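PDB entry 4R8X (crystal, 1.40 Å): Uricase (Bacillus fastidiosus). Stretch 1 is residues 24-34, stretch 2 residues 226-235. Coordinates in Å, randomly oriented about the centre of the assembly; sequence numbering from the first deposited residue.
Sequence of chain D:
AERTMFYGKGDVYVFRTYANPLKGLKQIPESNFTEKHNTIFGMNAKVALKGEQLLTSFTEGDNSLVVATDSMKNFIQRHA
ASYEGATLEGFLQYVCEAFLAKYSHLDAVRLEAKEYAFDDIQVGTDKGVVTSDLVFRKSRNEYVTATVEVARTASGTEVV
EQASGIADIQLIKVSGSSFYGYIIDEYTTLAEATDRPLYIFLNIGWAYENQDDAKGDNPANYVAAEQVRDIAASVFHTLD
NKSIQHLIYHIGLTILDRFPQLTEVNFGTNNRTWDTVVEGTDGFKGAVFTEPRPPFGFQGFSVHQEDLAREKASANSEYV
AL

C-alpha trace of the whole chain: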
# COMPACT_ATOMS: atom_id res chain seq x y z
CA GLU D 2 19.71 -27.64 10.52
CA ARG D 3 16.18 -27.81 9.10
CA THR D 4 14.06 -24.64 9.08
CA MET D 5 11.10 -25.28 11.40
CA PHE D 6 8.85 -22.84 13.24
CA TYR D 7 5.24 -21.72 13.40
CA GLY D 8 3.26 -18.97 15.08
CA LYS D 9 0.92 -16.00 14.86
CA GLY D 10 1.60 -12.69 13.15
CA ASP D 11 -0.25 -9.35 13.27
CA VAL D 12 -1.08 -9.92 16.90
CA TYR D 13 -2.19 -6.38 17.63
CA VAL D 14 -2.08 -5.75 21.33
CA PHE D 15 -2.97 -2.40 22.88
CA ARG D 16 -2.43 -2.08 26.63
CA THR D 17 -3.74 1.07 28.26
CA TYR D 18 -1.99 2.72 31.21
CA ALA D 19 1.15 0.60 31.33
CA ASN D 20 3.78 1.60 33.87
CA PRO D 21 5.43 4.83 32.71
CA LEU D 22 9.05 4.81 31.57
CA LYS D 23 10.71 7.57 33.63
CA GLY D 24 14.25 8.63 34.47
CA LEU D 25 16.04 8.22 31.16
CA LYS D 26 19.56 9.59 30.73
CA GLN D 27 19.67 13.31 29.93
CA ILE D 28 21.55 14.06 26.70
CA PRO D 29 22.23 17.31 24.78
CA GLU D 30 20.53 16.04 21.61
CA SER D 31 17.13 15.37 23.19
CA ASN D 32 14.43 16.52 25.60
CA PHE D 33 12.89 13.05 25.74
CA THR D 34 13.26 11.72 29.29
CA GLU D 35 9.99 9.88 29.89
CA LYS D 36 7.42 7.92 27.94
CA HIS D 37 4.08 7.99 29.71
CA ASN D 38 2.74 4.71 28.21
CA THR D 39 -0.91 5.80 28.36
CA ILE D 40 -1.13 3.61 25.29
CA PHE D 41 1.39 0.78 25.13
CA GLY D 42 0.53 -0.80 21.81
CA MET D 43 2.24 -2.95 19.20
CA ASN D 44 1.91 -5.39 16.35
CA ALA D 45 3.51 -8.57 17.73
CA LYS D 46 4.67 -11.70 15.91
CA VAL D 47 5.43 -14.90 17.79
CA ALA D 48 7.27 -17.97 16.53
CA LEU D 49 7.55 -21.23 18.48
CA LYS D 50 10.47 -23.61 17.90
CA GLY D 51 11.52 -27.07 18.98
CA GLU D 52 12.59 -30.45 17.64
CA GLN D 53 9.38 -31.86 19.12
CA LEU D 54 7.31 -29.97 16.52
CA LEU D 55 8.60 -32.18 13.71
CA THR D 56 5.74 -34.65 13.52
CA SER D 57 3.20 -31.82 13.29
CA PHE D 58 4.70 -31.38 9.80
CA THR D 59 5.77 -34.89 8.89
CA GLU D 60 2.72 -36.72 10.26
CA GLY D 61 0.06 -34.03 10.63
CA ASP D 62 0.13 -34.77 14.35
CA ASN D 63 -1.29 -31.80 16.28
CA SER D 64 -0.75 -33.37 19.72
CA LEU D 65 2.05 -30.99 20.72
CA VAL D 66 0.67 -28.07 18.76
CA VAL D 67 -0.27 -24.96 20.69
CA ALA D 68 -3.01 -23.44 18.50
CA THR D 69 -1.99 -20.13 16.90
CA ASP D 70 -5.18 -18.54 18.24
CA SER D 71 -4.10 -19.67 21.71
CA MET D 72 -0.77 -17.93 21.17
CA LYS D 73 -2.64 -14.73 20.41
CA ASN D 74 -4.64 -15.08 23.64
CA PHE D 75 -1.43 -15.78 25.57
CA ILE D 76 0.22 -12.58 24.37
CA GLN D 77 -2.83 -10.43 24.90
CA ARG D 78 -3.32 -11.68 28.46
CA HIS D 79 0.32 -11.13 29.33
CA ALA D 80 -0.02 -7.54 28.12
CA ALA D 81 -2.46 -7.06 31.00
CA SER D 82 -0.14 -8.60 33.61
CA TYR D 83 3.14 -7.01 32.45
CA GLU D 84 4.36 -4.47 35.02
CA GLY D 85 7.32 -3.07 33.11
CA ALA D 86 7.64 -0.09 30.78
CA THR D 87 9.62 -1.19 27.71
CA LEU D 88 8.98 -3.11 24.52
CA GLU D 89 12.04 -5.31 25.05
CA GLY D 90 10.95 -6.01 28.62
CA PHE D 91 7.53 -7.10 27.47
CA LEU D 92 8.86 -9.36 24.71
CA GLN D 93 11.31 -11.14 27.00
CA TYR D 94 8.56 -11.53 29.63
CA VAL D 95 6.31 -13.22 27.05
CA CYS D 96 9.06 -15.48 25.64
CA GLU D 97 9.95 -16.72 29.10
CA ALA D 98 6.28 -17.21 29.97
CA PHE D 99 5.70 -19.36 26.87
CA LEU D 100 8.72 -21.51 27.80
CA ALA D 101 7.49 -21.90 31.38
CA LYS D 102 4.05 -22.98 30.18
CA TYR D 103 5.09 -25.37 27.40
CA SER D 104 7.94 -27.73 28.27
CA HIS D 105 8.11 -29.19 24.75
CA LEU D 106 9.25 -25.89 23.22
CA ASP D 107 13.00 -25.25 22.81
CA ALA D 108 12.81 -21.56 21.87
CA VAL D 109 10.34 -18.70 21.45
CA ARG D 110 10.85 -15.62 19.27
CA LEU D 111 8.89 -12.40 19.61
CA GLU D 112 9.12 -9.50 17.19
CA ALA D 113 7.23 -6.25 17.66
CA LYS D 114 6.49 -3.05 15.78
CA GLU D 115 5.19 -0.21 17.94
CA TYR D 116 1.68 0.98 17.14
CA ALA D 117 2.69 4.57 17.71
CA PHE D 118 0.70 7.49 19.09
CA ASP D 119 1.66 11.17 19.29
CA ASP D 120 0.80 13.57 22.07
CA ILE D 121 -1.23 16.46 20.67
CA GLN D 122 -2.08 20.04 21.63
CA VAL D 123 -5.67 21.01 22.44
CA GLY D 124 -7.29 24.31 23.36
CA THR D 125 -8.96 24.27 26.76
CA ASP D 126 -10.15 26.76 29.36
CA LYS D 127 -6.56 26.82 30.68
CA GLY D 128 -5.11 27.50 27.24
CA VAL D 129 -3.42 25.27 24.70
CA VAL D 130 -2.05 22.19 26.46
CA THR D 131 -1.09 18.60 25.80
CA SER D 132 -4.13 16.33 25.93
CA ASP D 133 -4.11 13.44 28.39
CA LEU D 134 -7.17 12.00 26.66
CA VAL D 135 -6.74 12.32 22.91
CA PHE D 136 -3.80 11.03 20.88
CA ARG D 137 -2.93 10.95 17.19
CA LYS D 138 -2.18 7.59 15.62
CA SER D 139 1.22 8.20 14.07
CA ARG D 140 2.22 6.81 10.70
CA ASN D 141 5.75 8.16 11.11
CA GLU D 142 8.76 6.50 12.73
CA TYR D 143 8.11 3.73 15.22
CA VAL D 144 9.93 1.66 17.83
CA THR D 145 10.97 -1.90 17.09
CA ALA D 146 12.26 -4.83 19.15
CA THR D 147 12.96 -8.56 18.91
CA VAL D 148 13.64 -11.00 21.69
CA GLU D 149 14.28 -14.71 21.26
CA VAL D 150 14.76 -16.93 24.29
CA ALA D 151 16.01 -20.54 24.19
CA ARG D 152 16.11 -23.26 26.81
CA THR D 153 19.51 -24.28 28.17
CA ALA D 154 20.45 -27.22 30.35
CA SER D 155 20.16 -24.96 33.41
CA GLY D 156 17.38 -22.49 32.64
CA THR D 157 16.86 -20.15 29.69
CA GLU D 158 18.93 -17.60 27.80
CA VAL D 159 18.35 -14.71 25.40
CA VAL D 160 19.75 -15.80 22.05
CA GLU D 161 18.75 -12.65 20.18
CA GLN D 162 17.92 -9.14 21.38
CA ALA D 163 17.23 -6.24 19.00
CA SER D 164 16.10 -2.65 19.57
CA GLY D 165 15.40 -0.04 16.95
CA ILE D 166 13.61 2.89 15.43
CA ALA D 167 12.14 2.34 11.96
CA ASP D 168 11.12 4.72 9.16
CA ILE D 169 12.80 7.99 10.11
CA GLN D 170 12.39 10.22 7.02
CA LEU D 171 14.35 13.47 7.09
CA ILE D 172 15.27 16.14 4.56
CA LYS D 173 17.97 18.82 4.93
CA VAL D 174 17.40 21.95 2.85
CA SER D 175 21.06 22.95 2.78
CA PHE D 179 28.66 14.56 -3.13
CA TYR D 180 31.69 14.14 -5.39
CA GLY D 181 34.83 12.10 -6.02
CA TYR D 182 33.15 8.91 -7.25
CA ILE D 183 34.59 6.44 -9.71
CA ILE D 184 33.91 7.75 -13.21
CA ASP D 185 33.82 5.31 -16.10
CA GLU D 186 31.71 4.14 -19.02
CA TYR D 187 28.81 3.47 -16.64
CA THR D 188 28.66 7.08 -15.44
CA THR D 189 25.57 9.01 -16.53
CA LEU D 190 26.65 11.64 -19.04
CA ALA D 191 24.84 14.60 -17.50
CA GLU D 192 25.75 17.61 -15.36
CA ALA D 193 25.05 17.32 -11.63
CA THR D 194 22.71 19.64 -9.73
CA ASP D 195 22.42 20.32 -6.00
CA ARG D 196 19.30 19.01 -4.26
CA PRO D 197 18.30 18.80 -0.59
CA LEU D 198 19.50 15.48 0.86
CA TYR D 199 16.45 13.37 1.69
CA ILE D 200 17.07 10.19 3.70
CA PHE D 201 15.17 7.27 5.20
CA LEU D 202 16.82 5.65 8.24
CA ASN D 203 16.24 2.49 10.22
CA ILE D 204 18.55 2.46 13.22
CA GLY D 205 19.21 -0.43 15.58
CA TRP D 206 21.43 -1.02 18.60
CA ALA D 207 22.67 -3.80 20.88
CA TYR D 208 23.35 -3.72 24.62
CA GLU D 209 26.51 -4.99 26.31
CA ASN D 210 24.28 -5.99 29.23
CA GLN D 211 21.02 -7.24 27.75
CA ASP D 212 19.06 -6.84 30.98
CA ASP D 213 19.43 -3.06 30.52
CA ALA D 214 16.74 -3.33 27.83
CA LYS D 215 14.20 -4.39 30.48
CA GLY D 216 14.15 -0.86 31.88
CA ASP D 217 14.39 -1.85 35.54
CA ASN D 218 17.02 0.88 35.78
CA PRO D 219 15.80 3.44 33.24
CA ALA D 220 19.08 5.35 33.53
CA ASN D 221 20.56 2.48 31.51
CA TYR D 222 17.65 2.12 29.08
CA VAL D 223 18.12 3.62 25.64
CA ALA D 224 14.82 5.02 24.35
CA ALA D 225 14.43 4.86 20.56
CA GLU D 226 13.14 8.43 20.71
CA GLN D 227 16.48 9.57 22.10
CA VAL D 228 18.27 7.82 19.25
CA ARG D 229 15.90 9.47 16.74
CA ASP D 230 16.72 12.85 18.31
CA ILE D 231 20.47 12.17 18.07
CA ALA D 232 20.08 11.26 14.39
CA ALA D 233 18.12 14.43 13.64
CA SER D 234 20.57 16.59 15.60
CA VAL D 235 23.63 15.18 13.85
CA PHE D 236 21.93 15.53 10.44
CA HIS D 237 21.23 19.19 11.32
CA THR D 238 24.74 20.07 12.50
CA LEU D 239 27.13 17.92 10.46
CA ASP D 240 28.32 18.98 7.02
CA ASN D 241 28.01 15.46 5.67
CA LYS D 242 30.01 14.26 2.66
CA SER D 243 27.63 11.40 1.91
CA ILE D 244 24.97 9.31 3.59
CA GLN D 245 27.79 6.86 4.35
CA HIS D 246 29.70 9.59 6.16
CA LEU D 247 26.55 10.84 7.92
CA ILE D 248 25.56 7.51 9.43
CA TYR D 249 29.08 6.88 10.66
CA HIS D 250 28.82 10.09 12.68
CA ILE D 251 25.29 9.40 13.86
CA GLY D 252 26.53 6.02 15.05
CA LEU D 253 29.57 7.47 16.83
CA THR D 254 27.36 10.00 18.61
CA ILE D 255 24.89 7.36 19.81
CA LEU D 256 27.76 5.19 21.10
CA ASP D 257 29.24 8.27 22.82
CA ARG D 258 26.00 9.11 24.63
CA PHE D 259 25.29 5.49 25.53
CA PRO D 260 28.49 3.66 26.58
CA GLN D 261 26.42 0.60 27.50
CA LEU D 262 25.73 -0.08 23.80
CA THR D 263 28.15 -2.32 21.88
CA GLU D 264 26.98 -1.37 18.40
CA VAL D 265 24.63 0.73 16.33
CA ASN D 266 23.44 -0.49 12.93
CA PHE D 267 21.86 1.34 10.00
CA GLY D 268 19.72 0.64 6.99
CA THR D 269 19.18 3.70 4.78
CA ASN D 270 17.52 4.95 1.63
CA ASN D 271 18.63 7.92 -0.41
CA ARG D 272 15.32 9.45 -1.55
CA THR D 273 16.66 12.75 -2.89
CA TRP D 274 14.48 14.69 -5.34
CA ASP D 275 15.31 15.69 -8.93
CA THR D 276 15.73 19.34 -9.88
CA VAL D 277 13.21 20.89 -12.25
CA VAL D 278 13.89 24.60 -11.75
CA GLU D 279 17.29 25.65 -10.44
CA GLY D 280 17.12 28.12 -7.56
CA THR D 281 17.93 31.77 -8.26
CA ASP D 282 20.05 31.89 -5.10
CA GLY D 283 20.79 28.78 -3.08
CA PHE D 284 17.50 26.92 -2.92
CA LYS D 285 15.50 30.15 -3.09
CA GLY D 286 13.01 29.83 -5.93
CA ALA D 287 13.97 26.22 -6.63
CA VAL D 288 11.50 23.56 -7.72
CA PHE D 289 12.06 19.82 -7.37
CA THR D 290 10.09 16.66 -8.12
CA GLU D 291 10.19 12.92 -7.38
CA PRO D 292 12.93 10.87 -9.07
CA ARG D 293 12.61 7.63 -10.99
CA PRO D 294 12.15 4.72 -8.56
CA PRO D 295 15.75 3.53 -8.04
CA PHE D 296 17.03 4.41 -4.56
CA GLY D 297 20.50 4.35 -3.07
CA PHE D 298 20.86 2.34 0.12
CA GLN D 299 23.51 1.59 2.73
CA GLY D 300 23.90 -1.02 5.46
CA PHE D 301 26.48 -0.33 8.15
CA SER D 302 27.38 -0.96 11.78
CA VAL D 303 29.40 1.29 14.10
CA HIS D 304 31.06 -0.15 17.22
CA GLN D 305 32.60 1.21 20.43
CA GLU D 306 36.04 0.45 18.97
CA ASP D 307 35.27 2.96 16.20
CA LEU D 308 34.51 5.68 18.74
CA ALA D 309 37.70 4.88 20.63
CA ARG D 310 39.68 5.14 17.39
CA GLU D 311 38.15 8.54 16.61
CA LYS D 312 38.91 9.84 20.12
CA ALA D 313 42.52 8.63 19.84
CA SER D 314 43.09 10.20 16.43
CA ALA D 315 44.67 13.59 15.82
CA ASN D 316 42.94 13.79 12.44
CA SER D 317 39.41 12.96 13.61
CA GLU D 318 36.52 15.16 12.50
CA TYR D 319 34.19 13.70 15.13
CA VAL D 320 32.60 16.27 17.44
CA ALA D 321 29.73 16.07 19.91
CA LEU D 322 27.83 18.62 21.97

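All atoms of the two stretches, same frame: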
# COMPACT_ATOMS: atom_id res chain seq x y z
N GLY D 24 12.89 8.60 33.97
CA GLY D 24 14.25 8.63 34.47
C GLY D 24 15.31 8.22 33.47
O GLY D 24 16.35 7.66 33.83
N LEU D 25 15.06 8.49 32.20
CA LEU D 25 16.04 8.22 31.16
C LEU D 25 17.24 9.15 31.30
O LEU D 25 17.18 10.17 31.99
CB LEU D 25 15.39 8.36 29.78
CG LEU D 25 14.19 7.44 29.54
CD1 LEU D 25 13.45 7.79 28.25
CD2 LEU D 25 14.63 5.98 29.55
N LYS D 26 18.35 8.79 30.67
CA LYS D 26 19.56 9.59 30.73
C LYS D 26 19.36 10.90 29.98
O LYS D 26 18.88 10.90 28.84
CB LYS D 26 20.74 8.82 30.13
CG LYS D 26 22.08 9.53 30.19
CD LYS D 26 23.11 8.79 29.35
CE LYS D 26 24.52 9.02 29.86
NZ LYS D 26 24.75 8.32 31.15
N GLN D 27 19.72 12.02 30.60
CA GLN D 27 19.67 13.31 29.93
C GLN D 27 20.84 13.43 28.95
O GLN D 27 21.98 13.14 29.30
CB GLN D 27 19.70 14.46 30.94
CG GLN D 27 18.46 14.53 31.82
CD GLN D 27 18.24 15.90 32.42
OE1 GLN D 27 17.11 16.37 32.53
NE2 GLN D 27 19.33 16.56 32.80
N ILE D 28 20.53 13.84 27.72
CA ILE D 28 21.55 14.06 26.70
C ILE D 28 21.30 15.38 25.99
O ILE D 28 20.16 15.84 25.93
CB ILE D 28 21.62 12.90 25.67
CG1 ILE D 28 20.31 12.75 24.90
CG2 ILE D 28 22.01 11.59 26.36
CD1 ILE D 28 20.41 11.78 23.75
N PRO D 29 22.36 16.00 25.43
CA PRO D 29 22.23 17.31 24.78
C PRO D 29 21.35 17.29 23.53
O PRO D 29 20.77 18.32 23.18
CB PRO D 29 23.67 17.66 24.39
CG PRO D 29 24.52 16.86 25.29
CD PRO D 29 23.78 15.59 25.56
N GLU D 30 21.25 16.14 22.88
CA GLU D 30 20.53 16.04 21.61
C GLU D 30 19.01 15.92 21.75
O GLU D 30 18.30 15.93 20.74
CB GLU D 30 21.05 14.85 20.80
CG GLU D 30 22.45 15.03 20.23
CD GLU D 30 23.55 14.80 21.26
OE1 GLU D 30 23.28 14.21 22.34
OE2 GLU D 30 24.69 15.21 20.98
N SER D 31 18.52 15.78 22.98
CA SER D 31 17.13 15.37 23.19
C SER D 31 16.52 15.94 24.46
O SER D 31 17.21 16.14 25.45
CB SER D 31 17.05 13.83 23.23
OG SER D 31 15.71 13.36 23.35
N ASN D 32 15.21 16.18 24.42
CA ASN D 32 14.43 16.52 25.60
C ASN D 32 13.61 15.35 26.10
O ASN D 32 12.86 15.48 27.07
CB ASN D 32 13.49 17.69 25.30
CG ASN D 32 14.16 19.03 25.47
OD1 ASN D 32 15.10 19.17 26.25
ND2 ASN D 32 13.67 20.03 24.76
N PHE D 33 13.73 14.20 25.43
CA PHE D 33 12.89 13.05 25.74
C PHE D 33 13.45 12.31 26.95
O PHE D 33 14.49 11.67 26.84
CB PHE D 33 12.84 12.09 24.54
CG PHE D 33 11.78 11.04 24.64
CD1 PHE D 33 10.50 11.28 24.16
CD2 PHE D 33 12.05 9.80 25.21
CE1 PHE D 33 9.51 10.31 24.25
CE2 PHE D 33 11.07 8.83 25.30
CZ PHE D 33 9.80 9.08 24.82
N THR D 34 12.77 12.40 28.08
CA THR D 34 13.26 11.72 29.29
C THR D 34 12.23 10.80 29.93
O THR D 34 12.54 10.14 30.92
CB THR D 34 13.79 12.72 30.35
OG1 THR D 34 12.78 13.67 30.67
CG2 THR D 34 15.04 13.44 29.82
N GLU D 226 13.38 7.02 20.96
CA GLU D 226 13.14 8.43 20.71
C GLU D 226 14.39 9.27 20.92
O GLU D 226 14.59 10.28 20.22
CB GLU D 226 12.01 8.94 21.61
CG GLU D 226 10.63 8.42 21.21
CD GLU D 226 10.26 7.07 21.81
OE1 GLU D 226 9.09 6.68 21.67
OE2 GLU D 226 11.12 6.41 22.43
N GLN D 227 15.22 8.88 21.87
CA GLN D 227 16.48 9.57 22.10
C GLN D 227 17.42 9.38 20.92
O GLN D 227 18.10 10.31 20.48
CB GLN D 227 17.16 9.07 23.37
CG GLN D 227 16.38 9.36 24.62
CD GLN D 227 17.09 8.83 25.85
OE1 GLN D 227 17.15 7.62 26.08
NE2 GLN D 227 17.64 9.74 26.64
N VAL D 228 17.44 8.16 20.39
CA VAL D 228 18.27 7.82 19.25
C VAL D 228 17.81 8.60 18.02
O VAL D 228 18.63 9.14 17.27
CB VAL D 228 18.25 6.31 19.00
CG1 VAL D 228 18.94 5.97 17.70
CG2 VAL D 228 18.96 5.57 20.16
N ARG D 229 16.49 8.68 17.82
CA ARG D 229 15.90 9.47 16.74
C ARG D 229 16.35 10.93 16.86
O ARG D 229 16.73 11.56 15.87
CB ARG D 229 14.38 9.34 16.79
CG ARG D 229 13.60 10.05 15.68
CD ARG D 229 13.20 11.46 16.09
NE ARG D 229 12.65 11.52 17.44
CZ ARG D 229 11.41 11.16 17.76
NH1 ARG D 229 10.57 10.72 16.83
NH2 ARG D 229 11.00 11.25 19.02
N ASP D 230 16.29 11.47 18.07
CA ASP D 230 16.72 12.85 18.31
C ASP D 230 18.21 13.06 18.06
O ASP D 230 18.61 14.11 17.56
CB ASP D 230 16.35 13.31 19.72
CG ASP D 230 14.85 13.47 19.91
OD1 ASP D 230 14.11 13.53 18.90
OD2 ASP D 230 14.42 13.55 21.08
N ILE D 231 19.04 12.07 18.40
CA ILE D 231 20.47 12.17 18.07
C ILE D 231 20.65 12.20 16.55
O ILE D 231 21.36 13.05 16.02
CB ILE D 231 21.28 11.02 18.68
CG1 ILE D 231 21.32 11.15 20.20
CG2 ILE D 231 22.71 11.01 18.12
CD1 ILE D 231 21.92 9.93 20.87
N ALA D 232 20.01 11.28 15.85
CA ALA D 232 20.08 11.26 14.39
C ALA D 232 19.69 12.59 13.76
O ALA D 232 20.40 13.10 12.89
CB ALA D 232 19.19 10.15 13.84
N ALA D 233 18.58 13.17 14.20
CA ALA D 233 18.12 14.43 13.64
C ALA D 233 19.11 15.55 13.94
O ALA D 233 19.39 16.38 13.08
CB ALA D 233 16.76 14.77 14.20
N SER D 234 19.65 15.55 15.15
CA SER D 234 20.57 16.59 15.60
C SER D 234 21.89 16.55 14.82
O SER D 234 22.41 17.58 14.41
CB SER D 234 20.84 16.48 17.10
OG SER D 234 19.64 16.69 17.84
N VAL D 235 22.40 15.35 14.62
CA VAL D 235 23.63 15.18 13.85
C VAL D 235 23.41 15.57 12.39
O VAL D 235 24.22 16.26 11.80
CB VAL D 235 24.18 13.75 13.98
CG1 VAL D 235 25.38 13.53 13.04
CG2 VAL D 235 24.57 13.47 15.44
O HOH W 1 18.42 6.83 28.49
O HOH W 2 14.02 16.43 21.77
O HOH W 3 16.95 12.36 26.39

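An irregular loop packs against one flank of a helix in a mixed contact, in which a serine–aspartate hydrogen bond, a glutamine reaching into loop backbone and water, and a phenylalanine ring resting on the helix are joined by a small aliphatic patch. Some 190 residues separate the two segments in sequence, and the contact buries 526 Å² summed over both sides.

The loop comes nearest the helix at Glu30 and Ser31, the last two residues of a type I turn that begins at Ile28. Ser31 OG donates a short hydrogen bond of 2.6 Å to Asp230 OD2, and the same OG accepts one from the backbone Phe33 N at 3.0 Å. A hydroxyl suits this position because it can donate to the helix and accept from its own loop at once. Asp230 is equally well employed: its OD1 forms a salt bridge with Arg229 NE, at 2.9 Å, while its OD2 also receives a hydrogen bond from water 2, which in turn accepts one from Asn32 N. The carboxylate thus ties the loop to the helix both directly and through water.

Gln227 has the largest area covered by the loop. Its CA-to-CB bond points sideways, but the extended chi2 (t) helps carry the amide to the loop. There Gln227 NE2 lies 2.8 Å from Lys26 O, a hydrogen bond that is weak because the N-H...O angle is only 120°. NE2 also donates to water 3, whose oxygen lies 2.6 Å from Phe33 O, and on the amide's other side water 1 accepts from Lys26 N and lies 2.8 Å from Gln227 OE1, so that both waters bridge the two stretches. An amide, with both donor and acceptor, matches a loop that offers carbonyls and an NH but no regular backbone pairing.

Phe33 supplies a flat apolar surface. Glu226 CB sits 3.5 Å from the centroid of its ring and 5° off the normal, a CH-pi contact over one face. The carboxylate carbon is also in contact, with Glu226 CD 3.6 Å from Phe33 CZ, while Glu226 OE1 is hydrogen-bonded elsewhere in the structure.

Beside the polar cluster, Ile28 CD1 meets Ile231 CG1 at 3.7 Å, and Glu30 CB approaches the same Ile231 CG1 at 3.8 Å. Glu30 therefore lends its methylene to the apolar patch, while both its carboxylate oxygens are hydrogen-bonded elsewhere in the structure. One turn along the helix from Asp230, Ser234 OG donates to Asp230 O at 2.8 Å, folding this small side chain back onto its own helix where the Glu30 backbone passes close.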